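Local atomic coordinates of muconate lactonizing enzyme (Corynebacterium glutamicum, PDB entry 3I4K), a protein that belongs to the enolase superfamily, pairing an N-terminal capping domain with a TIM-barrel-type domain that holds a magnesium ion between carboxylates. Residues A[17-22]-A[31-36]; A[52-57]-A[304-309]. All blocks are in the same frame, centred on the assembly; numbering follows the deposited sequence.

How the interactions relate
Both contacts meet on the three-stranded sheet of the N-terminal domain, their centres about 10 Å apart. Interaction 1 lies within that domain and joins two neighbouring strands of the 8-25/30-43 hairpin, with one face partly exposed; interaction 2 is buried throughout and ties the end of strand 48-53 to the barrel domain. The chemistry follows the place: backbone pairing and a partly exposed histidine-carboxylate bond in the first, a buried glutamate receiving the N-H groups of a helix start in the second. Q34 connects them, its NE2 lying 2.7 Å from L305 O in a probable hydrogen bond, with a weak one to V55 O.

Interaction 1: residues A[17-22]-A[31-36]; sequences DVPLIR and STEQHI
V18 and Q34 form the hydrogen-bonded pair at the middle of this antiparallel pairing, with V18 N giving to Q34 O at 3.0 Å and Q34 N to V18 O at 2.8 Å. Two residues on, L20 N donates to T32 O at 2.8 Å in an almost straight bond (178°), although the donor stands above the carbonyl plane. Packing is tight on the buried side, where V18, L20, Q34 and I36 lie. There the CD1 branch of L20 turns back over the backbone of the opposite strand, 3.2 Å from Q34 N, and also meets the CB of Q34. V18 CG1, set between its own backbone N and carbonyl carbon (chi1 55°), comes within 4.1 Å of I36 CD1. These are paired strands of the hairpin 8-25/30-43, part of the antiparallel sheet of the N-terminal domain in the enolase superfamily.

The opposite face, carrying D17, P19, E33 and H35, is partly exposed and more polar. H35 ND1 donates to D17 OD1 at 2.8 Å, meeting the oxygen on its anti side, tilted out of the carboxylate plane; carboxylate and ring planes stand nearly perpendicular, 84° apart. R374 makes a salt bridge to the same oxygen, which would favour a charged carboxylate. E33 CB is held close to V18 O, 3.1 Å away, whereas the far end of the side chain approaches D17 loosely, with E33 OE2 3.8 Å from D17 CB.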
# COMPACT_ATOMS: atom_id res chain seq x y z
N ASP A 17 -30.04 -5.18 -12.64
CA ASP A 17 -30.98 -5.00 -11.55
C ASP A 17 -31.38 -6.39 -11.06
O ASP A 17 -32.15 -7.09 -11.71
CB ASP A 17 -32.22 -4.22 -12.01
CG ASP A 17 -31.88 -2.82 -12.50
OD1 ASP A 17 -31.21 -2.07 -11.76
OD2 ASP A 17 -32.28 -2.47 -13.63
N VAL A 18 -30.83 -6.79 -9.92
CA VAL A 18 -31.12 -8.09 -9.35
C VAL A 18 -31.95 -7.91 -8.09
O VAL A 18 -31.62 -7.13 -7.21
CB VAL A 18 -29.82 -8.85 -9.01
CG1 VAL A 18 -28.94 -7.99 -8.10
CG2 VAL A 18 -30.13 -10.17 -8.33
N PRO A 19 -33.07 -8.64 -7.99
CA PRO A 19 -33.96 -8.56 -6.83
C PRO A 19 -33.37 -9.19 -5.58
O PRO A 19 -32.64 -10.18 -5.66
CB PRO A 19 -35.21 -9.30 -7.30
CG PRO A 19 -35.18 -9.10 -8.78
CD PRO A 19 -33.74 -9.36 -9.09
N LEU A 20 -33.70 -8.62 -4.43
CA LEU A 20 -33.22 -9.15 -3.16
C LEU A 20 -34.25 -10.13 -2.64
O LEU A 20 -35.41 -10.11 -3.06
CB LEU A 20 -33.02 -8.02 -2.16
CG LEU A 20 -31.69 -7.25 -2.20
CD1 LEU A 20 -31.27 -6.98 -3.64
CD2 LEU A 20 -31.84 -5.96 -1.41
N ILE A 21 -33.84 -11.01 -1.73
CA ILE A 21 -34.78 -11.98 -1.19
C ILE A 21 -35.83 -11.26 -0.36
O ILE A 21 -37.02 -11.56 -0.46
CB ILE A 21 -34.06 -13.03 -0.33
CG1 ILE A 21 -32.93 -13.67 -1.15
CG2 ILE A 21 -35.05 -14.10 0.12
CD1 ILE A 21 -32.16 -14.74 -0.41
N ARG A 22 -35.39 -10.31 0.46
CA ARG A 22 -36.28 -9.53 1.32
C ARG A 22 -36.01 -8.05 1.11
O ARG A 22 -34.96 -7.68 0.57
CB ARG A 22 -36.04 -9.86 2.79
CG ARG A 22 -36.22 -11.32 3.16
CD ARG A 22 -35.95 -11.54 4.65
NE ARG A 22 -36.09 -12.94 5.06
CZ ARG A 22 -37.25 -13.59 5.13
NH1 ARG A 22 -38.39 -12.99 4.82
NH2 ARG A 22 -37.27 -14.86 5.51
N SER A 31 -34.49 -0.85 -0.34
CA SER A 31 -34.17 -1.52 -1.60
C SER A 31 -34.90 -2.84 -1.65
O SER A 31 -35.09 -3.50 -0.62
CB SER A 31 -32.66 -1.78 -1.72
OG SER A 31 -31.91 -0.58 -1.85
N THR A 32 -35.32 -3.22 -2.85
CA THR A 32 -36.00 -4.49 -3.07
C THR A 32 -35.15 -5.21 -4.10
O THR A 32 -35.36 -6.39 -4.40
CB THR A 32 -37.43 -4.27 -3.59
OG1 THR A 32 -37.40 -3.43 -4.75
CG2 THR A 32 -38.28 -3.61 -2.51
N GLU A 33 -34.16 -4.49 -4.63
CA GLU A 33 -33.22 -5.01 -5.61
C GLU A 33 -31.93 -4.18 -5.62
O GLU A 33 -31.94 -2.98 -5.32
CB GLU A 33 -33.85 -5.01 -7.00
CG GLU A 33 -34.32 -3.64 -7.46
CD GLU A 33 -34.91 -3.67 -8.86
OE1 GLU A 33 -35.27 -2.60 -9.38
OE2 GLU A 33 -35.00 -4.77 -9.44
N GLN A 34 -30.81 -4.81 -5.97
CA GLN A 34 -29.55 -4.09 -6.03
C GLN A 34 -29.26 -3.75 -7.48
O GLN A 34 -29.62 -4.49 -8.39
CB GLN A 34 -28.41 -4.94 -5.44
CG GLN A 34 -27.02 -4.31 -5.58
CD GLN A 34 -26.84 -3.03 -4.76
OE1 GLN A 34 -27.66 -2.11 -4.83
NE2 GLN A 34 -25.75 -2.97 -4.00
N HIS A 35 -28.62 -2.60 -7.68
CA HIS A 35 -28.26 -2.13 -9.01
C HIS A 35 -26.76 -2.26 -9.11
O HIS A 35 -26.01 -1.73 -8.29
CB HIS A 35 -28.69 -0.67 -9.18
CG HIS A 35 -30.07 -0.39 -8.66
ND1 HIS A 35 -31.19 -1.03 -9.15
CD2 HIS A 35 -30.50 0.41 -7.66
CE1 HIS A 35 -32.25 -0.63 -8.47
NE2 HIS A 35 -31.85 0.24 -7.56
N ILE A 36 -26.32 -2.98 -10.13
CA ILE A 36 -24.91 -3.22 -10.32
C ILE A 36 -24.43 -2.85 -11.71
O ILE A 36 -25.04 -3.24 -12.71
CB ILE A 36 -24.61 -4.71 -10.06
CG1 ILE A 36 -25.14 -5.09 -8.67
CG2 ILE A 36 -23.13 -5.00 -10.20
CD1 ILE A 36 -25.09 -6.56 -8.36

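Interaction 2: residues A[52-57]-A[304-309]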
# COMPACT_ATOMS: atom_id res chain seq x y z
N GLU A 52 -17.30 -4.44 -10.66
CA GLU A 52 -18.60 -3.87 -10.34
C GLU A 52 -18.65 -2.39 -9.94
O GLU A 52 -17.88 -1.94 -9.09
CB GLU A 52 -19.27 -4.68 -9.22
CG GLU A 52 -19.86 -6.02 -9.66
CD GLU A 52 -20.61 -6.72 -8.55
OE1 GLU A 52 -21.01 -6.03 -7.58
OE2 GLU A 52 -20.83 -7.94 -8.63
N GLY A 53 -19.56 -1.65 -10.56
CA GLY A 53 -19.77 -0.25 -10.21
C GLY A 53 -21.03 -0.36 -9.36
O GLY A 53 -22.14 -0.42 -9.90
N VAL A 54 -20.88 -0.37 -8.04
CA VAL A 54 -22.02 -0.55 -7.16
C VAL A 54 -21.98 0.18 -5.82
O VAL A 54 -20.94 0.24 -5.16
CB VAL A 54 -22.19 -2.07 -6.89
CG1 VAL A 54 -20.89 -2.63 -6.30
CG2 VAL A 54 -23.35 -2.33 -5.94
N VAL A 55 -23.12 0.74 -5.42
CA VAL A 55 -23.29 1.45 -4.16
C VAL A 55 -24.45 0.79 -3.42
O VAL A 55 -25.25 0.08 -4.03
CB VAL A 55 -23.63 2.95 -4.35
CG1 VAL A 55 -22.44 3.68 -4.95
CG2 VAL A 55 -24.86 3.10 -5.25
N PRO A 56 -24.57 1.02 -2.10
CA PRO A 56 -25.65 0.42 -1.31
C PRO A 56 -27.05 0.90 -1.65
O PRO A 56 -27.59 1.77 -0.95
CB PRO A 56 -25.27 0.79 0.13
CG PRO A 56 -23.80 1.06 0.06
CD PRO A 56 -23.66 1.78 -1.24
N GLY A 57 -27.65 0.36 -2.71
CA GLY A 57 -29.00 0.75 -3.08
C GLY A 57 -29.18 1.90 -4.06
O GLY A 57 -29.85 1.74 -5.08
N SER A 304 -20.41 -2.85 0.09
CA SER A 304 -21.29 -1.82 -0.45
C SER A 304 -22.45 -2.62 -1.04
O SER A 304 -23.16 -2.15 -1.93
CB SER A 304 -20.58 -1.05 -1.56
OG SER A 304 -19.56 -0.23 -1.03
N LEU A 305 -22.62 -3.84 -0.51
CA LEU A 305 -23.64 -4.78 -0.98
C LEU A 305 -23.32 -5.15 -2.42
O LEU A 305 -24.17 -5.05 -3.31
CB LEU A 305 -25.04 -4.17 -0.88
CG LEU A 305 -25.85 -4.43 0.39
CD1 LEU A 305 -25.01 -5.07 1.49
CD2 LEU A 305 -26.44 -3.10 0.85
N GLU A 306 -22.08 -5.57 -2.63
CA GLU A 306 -21.62 -5.98 -3.96
C GLU A 306 -22.28 -7.29 -4.36
O GLU A 306 -22.71 -8.07 -3.50
CB GLU A 306 -20.10 -6.21 -3.99
CG GLU A 306 -19.23 -4.98 -3.73
CD GLU A 306 -19.07 -4.67 -2.26
OE1 GLU A 306 -19.57 -5.44 -1.41
OE2 GLU A 306 -18.42 -3.64 -1.95
N GLY A 307 -22.36 -7.51 -5.67
CA GLY A 307 -22.90 -8.76 -6.16
C GLY A 307 -21.79 -9.78 -6.03
O GLY A 307 -20.81 -9.53 -5.31
N PRO A 308 -21.88 -10.94 -6.70
CA PRO A 308 -20.83 -11.96 -6.61
C PRO A 308 -19.46 -11.50 -7.09
O PRO A 308 -18.45 -11.82 -6.47
CB PRO A 308 -21.40 -13.11 -7.44
CG PRO A 308 -22.25 -12.39 -8.46
CD PRO A 308 -22.96 -11.38 -7.60
N ILE A 309 -19.42 -10.75 -8.18
CA ILE A 309 -18.16 -10.27 -8.72
C ILE A 309 -17.49 -9.30 -7.74
O ILE A 309 -16.32 -9.46 -7.38
CB ILE A 309 -18.38 -9.55 -10.08
CG1 ILE A 309 -18.59 -10.60 -11.19
CG2 ILE A 309 -17.18 -8.69 -10.43
CD1 ILE A 309 -17.42 -11.55 -11.38
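E52 reaches across to the start of helix 308-320 and takes the N-H of G307 on OE1 at 2.8 Å, through the syn lone pair. G307 is the N-cap residue, so the carboxylate lies at the amino end of the helix, where the helix dipole would probably favour its negative charge. E52 OE2 sits 3.2 Å from I309 N. The same E52 OE2 is 3.3 Å from I309 CB, and it is also hydrogen-bonded by Y340 OH and G310 N. The aliphatic part of the glutamate packs too, with E52 CG 3.9 Å from I309 CG2.

Further along, V54 CG1 meets E306 CG at 3.9 Å, the two side chains crossing at about a right angle. The ring of P56, centre of an inverse gamma turn, lies against S304 through CG and against L305 through CB, which is 4.1 Å from L305 CD2.

An outer shell sets these groups in place. E306 bends at chi2 (82°), and its OE2 receives S304 N at 3.0 Å from above the carboxylate plane; T277 OG1 bonds to that oxygen and also to S304 OG. Q34 of strand 30-43 holds both segments, its amide bonding to L305 O, to G57 N and weakly to V55 O.

The side chain of P56 is about 7 Å from the magnesium ion, which is bound by D200, E226 and D251. Around the contact, I36 touches E52 and L38 touches I309, while Y105 of helix 104-121 packs on V55 and S304, so the N-terminal sheet, that helix and the barrel's helix 308-320 converge here.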